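Uncharacterized protein (Bacteroides ovatus, PDB 4FS7) is of unknown function but, as an extracellular leucine-rich repeat protein, probably takes part in protein binding. Local coordinates at residues A[213-218]-A[236-241]; A[41-46]-A[75-80]. All blocks are in the same frame, centred on the assembly; numbering follows the deposited sequence. Where two conformers were deposited one is given.

Contact 1: A[213-218]-A[236-241]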
HETATM    1  N   MSE A 213       7.066  -3.210 -11.307  1.00 12.51           N
HETATM    2  CA  MSE A 213       6.982  -1.795 -10.928  0.67 13.01           C
HETATM    3  C   MSE A 213       8.382  -1.241 -10.840  1.00 14.77           C
HETATM    4  O   MSE A 213       9.165  -1.609  -9.970  1.00 19.44           O
HETATM    5  CB  MSE A 213       6.227  -1.601  -9.631  0.67 16.12           C
HETATM    6  CG  MSE A 213       5.803  -0.153  -9.408  0.67 15.51           C
HETATM    7 SE   MSE A 213       4.854   0.114  -7.716  0.50 15.41          SE
HETATM    8  CE  MSE A 213       6.187  -0.734  -6.602  0.67 24.36           C
ATOM      9  N   GLU A 214       8.732  -0.400 -11.790  1.00 13.90           N
ATOM     10  CA  GLU A 214      10.045   0.236 -11.815  1.00 14.48           C
ATOM     11  C   GLU A 214       9.953   1.543 -11.086  1.00 13.62           C
ATOM     12  O   GLU A 214       8.973   2.272 -11.228  1.00 16.11           O
ATOM     13  CB  GLU A 214      10.472   0.431 -13.245  1.00 17.41           C
ATOM     14  CG  GLU A 214      10.805  -0.903 -13.878  1.00 22.01           C
ATOM     15  CD  GLU A 214      11.985  -1.595 -13.182  1.00 25.48           C
ATOM     16  OE1 GLU A 214      13.067  -0.967 -13.102  1.00 30.52           O
ATOM     17  OE2 GLU A 214      11.828  -2.743 -12.691  1.00 27.50           O
ATOM     18  N   PHE A 215      10.955   1.866 -10.290  1.00 13.38           N
ATOM     19  CA  PHE A 215      11.000   3.119  -9.567  1.00 12.91           C
ATOM     20  C   PHE A 215      11.593   4.226 -10.424  1.00 13.96           C
ATOM     21  O   PHE A 215      12.715   4.100 -10.889  1.00 14.83           O
ATOM     22  CB  PHE A 215      11.890   2.981  -8.349  1.00 13.65           C
ATOM     23  CG  PHE A 215      11.466   1.937  -7.353  1.00 13.76           C
ATOM     24  CD1 PHE A 215      10.154   1.774  -6.967  1.00 14.54           C
ATOM     25  CD2 PHE A 215      12.438   1.136  -6.753  1.00 18.53           C
ATOM     26  CE1 PHE A 215       9.795   0.815  -6.013  1.00 16.52           C
ATOM     27  CE2 PHE A 215      12.099   0.212  -5.792  1.00 22.03           C
ATOM     28  CZ  PHE A 215      10.791   0.039  -5.414  1.00 20.45           C
ATOM     29  N   PRO A 216      10.866   5.328 -10.603  1.00 13.75           N
ATOM     30  CA  PRO A 216      11.460   6.475 -11.265  1.00 14.06           C
ATOM     31  C   PRO A 216      12.633   7.012 -10.461  1.00 13.01           C
ATOM     32  O   PRO A 216      12.642   6.898  -9.246  1.00 13.54           O
ATOM     33  CB  PRO A 216      10.300   7.483 -11.282  1.00 15.42           C
ATOM     34  CG  PRO A 216       9.077   6.716 -11.087  1.00 17.07           C
ATOM     35  CD  PRO A 216       9.447   5.553 -10.280  1.00 13.59           C
ATOM     36  N   ASN A 217      13.582   7.664 -11.121  1.00 15.33           N
ATOM     37  CA  ASN A 217      14.712   8.275 -10.437  1.00 15.16           C
ATOM     38  C   ASN A 217      14.315   9.335  -9.428  1.00 14.01           C
ATOM     39  O   ASN A 217      15.035   9.576  -8.445  1.00 17.27           O
ATOM     40  CB  ASN A 217      15.734   8.809 -11.455  1.00 17.58           C
ATOM     41  CG  ASN A 217      16.408   7.675 -12.215  1.00 27.07           C
ATOM     42  OD1 ASN A 217      16.412   6.514 -11.761  1.00 36.41           O
ATOM     43  ND2 ASN A 217      16.998   7.997 -13.379  1.00 36.32           N
ATOM     44  N   SER A 218      13.155   9.946  -9.652  1.00 13.94           N
ATOM     45  CA  SER A 218      12.626  10.995  -8.785  1.00 13.65           C
ATOM     46  C   SER A 218      12.010  10.480  -7.446  1.00 11.74           C
ATOM     47  O   SER A 218      11.781  11.262  -6.549  1.00 13.94           O
ATOM     48  CB  SER A 218      11.543  11.805  -9.522  1.00 14.00           C
ATOM     49  OG  SER A 218      10.592  10.893 -10.088  1.00 14.39           O
ATOM     50  N   ILE A 236      15.783  -4.078  -5.379  1.00 12.79           N
ATOM     51  CA  ILE A 236      16.939  -3.215  -5.227  1.00 13.65           C
ATOM     52  C   ILE A 236      16.428  -1.844  -4.901  1.00 13.85           C
ATOM     53  O   ILE A 236      15.647  -1.250  -5.681  1.00 17.36           O
ATOM     54  CB  ILE A 236      17.821  -3.189  -6.501  1.00 15.52           C
ATOM     55  CG1 ILE A 236      18.363  -4.587  -6.812  1.00 16.89           C
ATOM     56  CG2 ILE A 236      18.923  -2.168  -6.346  1.00 19.69           C
ATOM     57  CD1 ILE A 236      19.211  -4.636  -8.049  1.00 21.55           C
ATOM     58  N   ILE A 237      16.825  -1.321  -3.757  1.00 12.33           N
ATOM     59  CA  ILE A 237      16.536   0.050  -3.409  1.00 11.91           C
ATOM     60  C   ILE A 237      17.660   0.917  -3.922  1.00 11.77           C
ATOM     61  O   ILE A 237      18.781   0.813  -3.444  1.00 13.41           O
ATOM     62  CB  ILE A 237      16.332   0.232  -1.864  1.00 13.35           C
ATOM     63  CG1 ILE A 237      15.132  -0.608  -1.346  1.00 14.24           C
ATOM     64  CG2 ILE A 237      16.138   1.713  -1.500  1.00 14.00           C
ATOM     65  CD1 ILE A 237      13.756  -0.253  -1.924  1.00 16.21           C
ATOM     66  N   PRO A 238      17.397   1.742  -4.936  1.00 13.12           N
ATOM     67  CA  PRO A 238      18.478   2.537  -5.523  1.00 15.05           C
ATOM     68  C   PRO A 238      18.858   3.697  -4.626  1.00 13.57           C
ATOM     69  O   PRO A 238      18.160   4.072  -3.662  1.00 13.93           O
ATOM     70  CB  PRO A 238      17.872   3.015  -6.850  1.00 16.32           C
ATOM     71  CG  PRO A 238      16.422   3.198  -6.518  1.00 17.36           C
ATOM     72  CD  PRO A 238      16.126   1.980  -5.638  1.00 15.84           C
ATOM     73  N   ASP A 239      20.011   4.270  -4.941  1.00 14.89           N
ATOM     74  CA  ASP A 239      20.566   5.362  -4.160  1.00 15.41           C
ATOM     75  C   ASP A 239      19.671   6.604  -4.139  1.00 14.49           C
ATOM     76  O   ASP A 239      19.863   7.511  -3.303  1.00 17.16           O
ATOM     77  CB  ASP A 239      21.972   5.741  -4.658  1.00 16.19           C
ATOM     78  CG  ASP A 239      23.018   4.647  -4.435  1.00 19.49           C
ATOM     79  OD1 ASP A 239      22.884   3.868  -3.441  1.00 21.56           O
ATOM     80  OD2 ASP A 239      24.002   4.598  -5.260  1.00 21.94           O
ATOM     81  N   SER A 240      18.726   6.695  -5.067  1.00 14.60           N
ATOM     82  CA  SER A 240      17.786   7.809  -5.155  1.00 14.73           C
ATOM     83  C   SER A 240      16.748   7.841  -4.027  1.00 14.03           C
ATOM     84  O   SER A 240      16.158   8.894  -3.755  1.00 14.92           O
ATOM     85  CB  SER A 240      17.081   7.793  -6.528  1.00 16.80           C
ATOM     86  OG  SER A 240      16.720   6.480  -6.889  1.00 16.28           O
ATOM     87  N   PHE A 241      16.558   6.730  -3.317  1.00 13.39           N
ATOM     88  CA  PHE A 241      15.691   6.758  -2.142  1.00 13.31           C
ATOM     89  C   PHE A 241      16.398   7.446  -1.003  1.00 14.93           C
ATOM     90  O   PHE A 241      17.578   7.194  -0.767  1.00 15.83           O
ATOM     91  CB  PHE A 241      15.226   5.359  -1.736  1.00 13.04           C
ATOM     92  CG  PHE A 241      14.110   4.852  -2.586  1.00 12.90           C
ATOM     93  CD1 PHE A 241      14.358   4.230  -3.767  1.00 18.44           C
ATOM     94  CD2 PHE A 241      12.797   5.147  -2.251  1.00 16.89           C
ATOM     95  CE1 PHE A 241      13.312   3.811  -4.577  1.00 19.67           C
ATOM     96  CE2 PHE A 241      11.772   4.725  -3.062  1.00 16.49           C
ATOM     97  CZ  PHE A 241      12.056   4.034  -4.208  1.00 19.17           C
TER
HETATM   98  O   HOH W   1      14.104   6.174  -6.970  1.00 16.82           O
HETATM   99  O   HOH W   2      17.468   5.797  -9.317  1.00 25.38           O

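Contact 2: A[41-46]-A[75-80]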
ATOM      1  N   PRO A  41     -33.636  -6.683 -13.930  1.00 38.31           N
ATOM      2  CA  PRO A  41     -32.804  -5.541 -14.375  1.00 38.56           C
ATOM      3  C   PRO A  41     -33.536  -4.216 -14.290  1.00 37.99           C
ATOM      4  O   PRO A  41     -34.525  -3.986 -14.996  1.00 40.48           O
ATOM      5  CB  PRO A  41     -32.481  -5.863 -15.842  1.00 39.13           C
ATOM      6  CG  PRO A  41     -33.567  -6.763 -16.282  1.00 39.36           C
ATOM      7  CD  PRO A  41     -34.002  -7.557 -15.057  1.00 40.26           C
ATOM      8  N   LEU A  42     -33.016  -3.342 -13.449  1.00 32.54           N
ATOM      9  CA  LEU A  42     -33.687  -2.126 -13.116  1.00 26.80           C
ATOM     10  C   LEU A  42     -32.861  -0.983 -13.643  1.00 22.44           C
ATOM     11  O   LEU A  42     -31.743  -0.748 -13.178  1.00 22.80           O
ATOM     12  CB  LEU A  42     -33.862  -2.042 -11.609  1.00 27.11           C
ATOM     13  CG  LEU A  42     -34.362  -0.736 -10.988  1.00 28.59           C
ATOM     14  CD1 LEU A  42     -35.681  -0.242 -11.624  1.00 33.18           C
ATOM     15  CD2 LEU A  42     -34.493  -0.909  -9.472  1.00 34.83           C
ATOM     16  N   VAL A  43     -33.388  -0.305 -14.652  1.00 22.16           N
ATOM     17  CA  VAL A  43     -32.719   0.787 -15.320  1.00 21.67           C
ATOM     18  C   VAL A  43     -33.308   2.131 -14.891  1.00 20.75           C
ATOM     19  O   VAL A  43     -34.533   2.358 -14.961  1.00 25.04           O
ATOM     20  CB  VAL A  43     -32.864   0.656 -16.849  1.00 22.79           C
ATOM     21  CG1 VAL A  43     -32.223   1.851 -17.536  1.00 25.36           C
ATOM     22  CG2 VAL A  43     -32.263  -0.668 -17.333  1.00 25.92           C
ATOM     23  N   VAL A  44     -32.431   3.030 -14.455  1.00 19.66           N
ATOM     24  CA  VAL A  44     -32.834   4.381 -14.061  1.00 18.22           C
ATOM     25  C   VAL A  44     -32.442   5.314 -15.179  1.00 18.10           C
ATOM     26  O   VAL A  44     -31.261   5.508 -15.471  1.00 18.24           O
ATOM     27  CB  VAL A  44     -32.175   4.813 -12.760  1.00 19.14           C
ATOM     28  CG1 VAL A  44     -32.528   6.253 -12.370  1.00 21.47           C
ATOM     29  CG2 VAL A  44     -32.578   3.876 -11.633  1.00 23.52           C
ATOM     30  N   ASN A  45     -33.444   5.894 -15.834  1.00 18.62           N
ATOM     31  CA  ASN A  45     -33.228   6.714 -16.986  1.00 16.44           C
ATOM     32  C   ASN A  45     -33.453   8.185 -16.634  1.00 15.26           C
ATOM     33  O   ASN A  45     -34.612   8.633 -16.575  1.00 18.18           O
ATOM     34  CB  ASN A  45     -34.168   6.246 -18.082  1.00 19.88           C
ATOM     35  CG  ASN A  45     -33.631   6.520 -19.422  1.00 25.14           C
ATOM     36  OD1 ASN A  45     -33.007   7.575 -19.647  1.00 27.86           O
ATOM     37  ND2 ASN A  45     -33.825   5.566 -20.351  1.00 27.72           N
ATOM     38  N   ILE A  46     -32.392   8.944 -16.343  1.00 13.88           N
ATOM     39  CA  ILE A  46     -32.562  10.285 -15.843  1.00 12.68           C
ATOM     40  C   ILE A  46     -32.751  11.246 -17.033  1.00 12.73           C
ATOM     41  O   ILE A  46     -31.882  11.338 -17.896  1.00 13.65           O
ATOM     42  CB  ILE A  46     -31.342  10.752 -15.000  1.00 13.07           C
ATOM     43  CG1 ILE A  46     -31.128   9.834 -13.777  1.00 14.03           C
ATOM     44  CG2 ILE A  46     -31.475  12.216 -14.619  1.00 13.70           C
ATOM     45  CD1 ILE A  46     -29.802  10.045 -13.054  1.00 14.66           C
ATOM     46  N   GLU A  75     -28.531  -0.325 -13.953  1.00 17.00           N
ATOM     47  CA  GLU A  75     -28.037   0.644 -14.929  1.00 16.32           C
ATOM     48  C   GLU A  75     -28.584   2.027 -14.584  1.00 15.34           C
ATOM     49  O   GLU A  75     -29.786   2.139 -14.277  1.00 15.95           O
ATOM     50  CB  GLU A  75     -28.489   0.267 -16.335  1.00 19.90           C
ATOM     51  CG  GLU A  75     -28.158   1.338 -17.370  1.00 21.33           C
ATOM     52  CD  GLU A  75     -28.386   0.919 -18.829  1.00 33.07           C
ATOM     53  OE1 GLU A  75     -28.996  -0.143 -19.081  1.00 37.98           O
ATOM     54  OE2 GLU A  75     -27.967   1.703 -19.713  1.00 36.37           O
ATOM     55  N   ILE A  76     -27.725   3.055 -14.656  1.00 14.50           N
ATOM     56  CA  ILE A  76     -28.171   4.441 -14.564  1.00 14.00           C
ATOM     57  C   ILE A  76     -27.668   5.162 -15.802  1.00 12.85           C
ATOM     58  O   ILE A  76     -26.500   5.051 -16.180  1.00 13.79           O
ATOM     59  CB  ILE A  76     -27.612   5.117 -13.279  1.00 14.04           C
ATOM     60  CG1 ILE A  76     -28.084   4.370 -12.014  1.00 14.86           C
ATOM     61  CG2 ILE A  76     -27.969   6.608 -13.246  1.00 17.97           C
ATOM     62  CD1 ILE A  76     -27.483   4.805 -10.709  1.00 16.26           C
ATOM     63  N   LYS A  77     -28.599   5.842 -16.460  1.00 13.84           N
ATOM     64  CA  LYS A  77     -28.335   6.657 -17.632  0.50 13.44           C
ATOM     65  C   LYS A  77     -28.380   8.121 -17.207  1.00 13.14           C
ATOM     66  O   LYS A  77     -29.427   8.610 -16.756  1.00 13.49           O
ATOM     67  CB  LYS A  77     -29.378   6.360 -18.714  0.50 15.08           C
ATOM     68  CG  LYS A  77     -29.461   4.880 -19.140  0.50 15.64           C
ATOM     69  CD  LYS A  77     -30.487   4.678 -20.234  0.50 21.49           C
ATOM     70  CE  LYS A  77     -30.129   3.538 -21.146  0.50 25.03           C
ATOM     71  NZ  LYS A  77     -30.778   3.692 -22.486  0.50 22.38           N
ATOM     72  N   ILE A  78     -27.268   8.817 -17.357  1.00 12.79           N
ATOM     73  CA  ILE A  78     -27.136  10.180 -16.913  1.00 11.74           C
ATOM     74  C   ILE A  78     -27.066  11.115 -18.123  1.00 11.94           C
ATOM     75  O   ILE A  78     -26.226  10.924 -18.981  1.00 12.99           O
ATOM     76  CB  ILE A  78     -25.881  10.375 -16.024  1.00 11.26           C
ATOM     77  CG1 ILE A  78     -25.861   9.398 -14.846  1.00 13.15           C
ATOM     78  CG2 ILE A  78     -25.801  11.807 -15.531  1.00 12.09           C
ATOM     79  CD1 ILE A  78     -24.689   9.563 -13.825  1.00 14.92           C
ATOM     80  N   PRO A  79     -27.951  12.120 -18.210  1.00 11.84           N
ATOM     81  CA  PRO A  79     -27.954  12.986 -19.374  1.00 11.98           C
ATOM     82  C   PRO A  79     -26.790  13.984 -19.346  1.00 11.25           C
ATOM     83  O   PRO A  79     -26.207  14.251 -18.303  1.00 11.83           O
ATOM     84  CB  PRO A  79     -29.298  13.721 -19.245  1.00 13.22           C
ATOM     85  CG  PRO A  79     -29.498  13.819 -17.766  1.00 12.76           C
ATOM     86  CD  PRO A  79     -28.974  12.507 -17.235  1.00 12.17           C
ATOM     87  N   SER A  80     -26.484  14.579 -20.493  1.00 11.90           N
ATOM     88  CA  SER A  80     -25.334  15.457 -20.638  1.00 12.40           C
ATOM     89  C   SER A  80     -25.422  16.725 -19.834  1.00 12.54           C
ATOM     90  O   SER A  80     -24.428  17.432 -19.643  1.00 14.06           O
ATOM     91  CB  SER A  80     -25.111  15.810 -22.092  1.00 13.81           C
ATOM     92  OG  SER A  80     -26.152  16.651 -22.572  1.00 14.37           O
TER

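Contact 1: A[213-218]-A[236-241]
Between two neighbouring turns of the BspA-type leucine-rich repeat solenoid, residues 213-218 and 236-241 meet through a T-shaped aromatic pair. The edge of Phe241 points at the face of Phe215: the ring planes stand at 75° and the centroids lie 5.0 Å apart. Phe241 CZ sits 3.8 Å above the Phe215 plane, over its centre, and Phe241 CE1 reaches Phe215 CD2 at 3.6 Å. In both residues CG is anti to the carbonyl carbon (chi1 -60° in Phe215, -79° in Phe241), beside the backbone N. Ile236 O lies in the Phe215 plane, at the ring edge near Phe215 CE2, while Pro238 CD approaches Phe215 CD2 obliquely at 3.9 Å. An alanine in place of Phe215 would probably leave the Phe241 edge without its aromatic partner and loosen the apolar contact between the turns. Phe241 closes a type I turn, its N bonded to Pro238 O, and also packs on Leu219. Polar contact runs through water: Ser240 OG lies 2.6 Å from each of two waters, donating to one, which donates to Pro216 O, and accepting from the other, which also donates to Asn217 OD1.

Contact 2: A[41-46]-A[75-80]
The flat carboxamide of Asn45 has the aliphatic part of Lys77 over one face: Lys77 CD lies 3.5 Å from Asn45 ND2 and 3.7 Å from Asn45 CG, and the two side chains cross obliquely. Val43 CG1 sits over one face of the other flat group, the Glu75 carboxylate, and Val43 CG2 lies 3.7 Å from OE1 of Glu75. Both pairs are in register on a parallel beta-sheet, in which strand 42-45 is an edge strand within the chain and strand 73-77 pairs on its other side with strand 98-99, Ile76 bonding through its backbone to Ile98. The axes of the two strands run 13° apart. Val44 is gripped twice: its N donates to Glu75 O at 2.8 Å, and its O accepts from Lys77 N with an N-H...O angle of 174° and the donor nearly along the C=O axis. Ile46 N then donates to Lys77 O, whereas the bond from Glu75 N to Leu42 O is weak, so the pairing is firmest from Val44 onward.

The side of the sheet carrying Val44 and Ile76 is apolar. Val44 also packs on Phe67, and Ile76 on Phe90 and Leu96, placing this side in the interior. Past the strand, Ile46 lies side by side with Ile76. With CG1 anti to the carbonyl carbon (chi1 -60°) and CD1 extended beyond it, Ile46 CD1 arrives 3.9 Å from Ile76 CG2. Ile46 CG2, anti to the backbone N, turns instead to Pro79. The Pro79 ring crosses Ile46 at about a right angle, and Pro79 CD lies 3.6 Å from Ile46 CG2 and 3.2 Å from Ile46 O.

Contact 2 lies about 35 Å from the chain centre and contact 1 about 17 Å; their centres are 46 Å apart and their nearest atoms about 32 Å, and they share no strand. Both are partly buried. In contact 2 paired strands supply direct backbone bonds, and their residues point in turn to an interior apolar face and a more exposed one with Val43 among Glu75, Asn45 and Lys77. Contact 1 joins a loop to residues 236-241, on strand 234-237 and the turn beyond it; without direct hydrogen bonding between the segments, it relies on an aromatic pair and two waters. The buried areas follow suit: 449 Å² for contact 2, against 232 Å² for contact 1.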